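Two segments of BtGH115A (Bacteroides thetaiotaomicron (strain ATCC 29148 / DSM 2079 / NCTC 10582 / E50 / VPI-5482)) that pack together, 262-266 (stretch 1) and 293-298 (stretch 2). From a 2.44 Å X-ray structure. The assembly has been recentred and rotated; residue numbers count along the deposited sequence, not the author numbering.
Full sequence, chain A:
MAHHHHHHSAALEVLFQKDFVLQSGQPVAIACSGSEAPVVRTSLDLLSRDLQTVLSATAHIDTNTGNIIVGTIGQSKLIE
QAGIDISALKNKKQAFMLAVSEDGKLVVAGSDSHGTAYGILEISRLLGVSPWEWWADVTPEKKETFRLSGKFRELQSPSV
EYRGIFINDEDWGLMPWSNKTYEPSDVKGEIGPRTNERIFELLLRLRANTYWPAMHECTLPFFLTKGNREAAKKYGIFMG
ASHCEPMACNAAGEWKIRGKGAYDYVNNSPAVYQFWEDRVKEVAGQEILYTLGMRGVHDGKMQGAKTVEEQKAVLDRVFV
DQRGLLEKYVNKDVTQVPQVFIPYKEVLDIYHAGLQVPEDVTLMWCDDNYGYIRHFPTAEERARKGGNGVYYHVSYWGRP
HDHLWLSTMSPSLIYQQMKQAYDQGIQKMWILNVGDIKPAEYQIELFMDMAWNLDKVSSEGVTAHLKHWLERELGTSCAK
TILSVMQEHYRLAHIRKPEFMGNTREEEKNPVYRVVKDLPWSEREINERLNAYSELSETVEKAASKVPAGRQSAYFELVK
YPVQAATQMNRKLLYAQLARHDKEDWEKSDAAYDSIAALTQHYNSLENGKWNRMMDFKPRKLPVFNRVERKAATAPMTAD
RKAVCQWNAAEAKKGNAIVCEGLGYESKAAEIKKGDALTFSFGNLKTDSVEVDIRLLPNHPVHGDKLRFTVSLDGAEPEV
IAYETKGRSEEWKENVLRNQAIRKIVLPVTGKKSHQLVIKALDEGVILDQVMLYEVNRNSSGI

Stretch 1, residues 262-266: AYDYV
Stretch 2, residues 293-298: GMRGVH

Residues 262-266 and 293-298 pack through side chains set against each other and against the facing backbone, burying 294 Å² in total, and no hydrogen bond crosses between them. Stretch 2 has no regular secondary structure; its backbone runs through Arg295 (phi/psi -126/-148), Gly296 (-78/-171) and Val297 (-58/-50). Stretch 1 begins as loop, with Tyr263 at -80/76 and Asp264 extended at -149/119; Tyr265 (-86/-30) and Val266 (-61/-36) follow, and a weakly bonded helix begins about here and continues later in the chain. The register runs antiparallel: the CA of Tyr263 lies 7.1 Å from the CA of Val297, and the CA of Tyr265 lies 8.6 Å from the CA of Met294.

Tyr263 and Met294, a selenomethionine, dominate the contact, and each points its CA-to-CB bond toward the other stretch. Met294 sits on an extended backbone (-160/132) with chi1, chi2 and chi3 all t (-156°, 169°, 175°), so its chain reaches out nearly straight. Its terminal methyl lands squarely over one face of the Tyr263 ring: Met294 CE is 3.4 Å from the Tyr263 ring centroid and 3° off the normal, an almost ideal CH-pi contact. The same methyl approaches the backbone of stretch 1, with Met294 CE 3.5 Å from Tyr263 O and 3.7 Å from Asp264 N.

The Tyr263 side chain (chi1 t, -176°; chi2 71°) runs alongside the 295-297 backbone. Tyr263 CE2 is 3.4 Å from Arg295 O, which lies at the ring edge near its plane, and 3.3 Å from Gly296 O. Nearer the base of the side chain, Tyr263 CB meets Val297 CG2 at 4.2 Å, a looser apolar contact with Val297 in its t rotamer (chi1 161°).

Tyr265, with chi1 between wells at -145° and chi2 72°, adds an apolar contact farther back along Met294, Tyr265 CB lying 3.8 Å from Met294 SE. The CA-to-CB bond of Asp264 points away from stretch 2, and its side chain (chi1 t, -180°) caps a backbone N just past stretch 1, at the start of the helix.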

# COMPACT_ATOMS: atom_id res chain seq x y z
N ALA A 262 -15.98 -28.08 14.53
CA ALA A 262 -15.02 -27.66 13.51
C ALA A 262 -15.59 -26.60 12.53
O ALA A 262 -16.78 -26.63 12.19
CB ALA A 262 -14.45 -28.88 12.78
N TYR A 263 -14.72 -25.66 12.09
CA TYR A 263 -15.00 -24.68 11.03
C TYR A 263 -14.83 -25.35 9.68
O TYR A 263 -13.84 -25.16 8.96
CB TYR A 263 -14.07 -23.47 11.17
CG TYR A 263 -14.31 -22.33 10.21
CD1 TYR A 263 -15.44 -21.52 10.31
CD2 TYR A 263 -13.37 -22.02 9.21
CE1 TYR A 263 -15.64 -20.44 9.44
CE2 TYR A 263 -13.56 -20.96 8.32
CZ TYR A 263 -14.70 -20.17 8.45
OH TYR A 263 -14.90 -19.11 7.59
N ASP A 264 -15.85 -26.14 9.36
CA ASP A 264 -15.79 -27.13 8.30
C ASP A 264 -17.20 -27.23 7.74
O ASP A 264 -18.15 -27.57 8.48
CB ASP A 264 -15.35 -28.49 8.91
CG ASP A 264 -15.25 -29.58 7.87
OD1 ASP A 264 -16.28 -30.16 7.50
OD2 ASP A 264 -14.13 -29.86 7.43
N TYR A 265 -17.34 -26.92 6.45
CA TYR A 265 -18.67 -26.88 5.87
C TYR A 265 -19.12 -28.27 5.41
O TYR A 265 -20.31 -28.59 5.45
CB TYR A 265 -18.78 -25.84 4.76
CG TYR A 265 -20.12 -25.15 4.67
CD1 TYR A 265 -20.49 -24.21 5.64
CD2 TYR A 265 -21.02 -25.41 3.62
CE1 TYR A 265 -21.71 -23.56 5.58
CE2 TYR A 265 -22.24 -24.75 3.53
CZ TYR A 265 -22.58 -23.82 4.52
OH TYR A 265 -23.78 -23.15 4.51
N VAL A 266 -18.15 -29.09 4.99
CA VAL A 266 -18.44 -30.47 4.56
C VAL A 266 -19.06 -31.31 5.70
O VAL A 266 -19.96 -32.08 5.43
CB VAL A 266 -17.22 -31.15 3.86
CG1 VAL A 266 -17.52 -32.59 3.43
CG2 VAL A 266 -16.79 -30.35 2.64
N GLY A 293 -17.30 -16.93 0.18
CA GLY A 293 -16.41 -18.09 0.13
C GLY A 293 -16.01 -18.59 1.49
O GLY A 293 -16.65 -18.27 2.49
N MSE A 294 -14.94 -19.38 1.52
CA MSE A 294 -14.44 -20.04 2.73
C MSE A 294 -12.99 -20.45 2.56
O MSE A 294 -12.60 -21.04 1.53
CB MSE A 294 -15.29 -21.27 3.10
CG MSE A 294 -15.14 -21.54 4.59
SE MSE A 294 -16.47 -22.87 5.16
CE MSE A 294 -16.03 -23.21 7.04
N ARG A 295 -12.18 -20.13 3.57
CA ARG A 295 -10.81 -20.65 3.71
C ARG A 295 -10.72 -21.26 5.11
O ARG A 295 -11.72 -21.78 5.63
CB ARG A 295 -9.76 -19.55 3.49
CG ARG A 295 -9.66 -19.02 2.06
CD ARG A 295 -8.67 -17.85 1.97
NE ARG A 295 -7.28 -18.29 1.79
CZ ARG A 295 -6.25 -17.88 2.53
NH1 ARG A 295 -6.39 -16.98 3.50
NH2 ARG A 295 -5.05 -18.37 2.26
N GLY A 296 -9.53 -21.19 5.72
CA GLY A 296 -9.33 -21.63 7.10
C GLY A 296 -9.83 -20.65 8.16
O GLY A 296 -10.53 -19.66 7.85
N VAL A 297 -9.48 -20.96 9.42
CA VAL A 297 -9.63 -20.07 10.57
C VAL A 297 -8.86 -18.72 10.40
O VAL A 297 -9.45 -17.63 10.59
CB VAL A 297 -9.30 -20.81 11.90
CG1 VAL A 297 -9.00 -19.85 13.04
CG2 VAL A 297 -10.45 -21.75 12.27
N HIS A 298 -7.58 -18.81 10.02
CA HIS A 298 -6.76 -17.64 9.64
C HIS A 298 -6.25 -17.83 8.19
O HIS A 298 -7.04 -17.71 7.25
CB HIS A 298 -5.62 -17.39 10.65
CG HIS A 298 -5.10 -15.98 10.65
ND1 HIS A 298 -4.81 -15.28 9.50
CD2 HIS A 298 -4.81 -15.14 11.68
CE1 HIS A 298 -4.38 -14.07 9.81
NE2 HIS A 298 -4.37 -13.96 11.13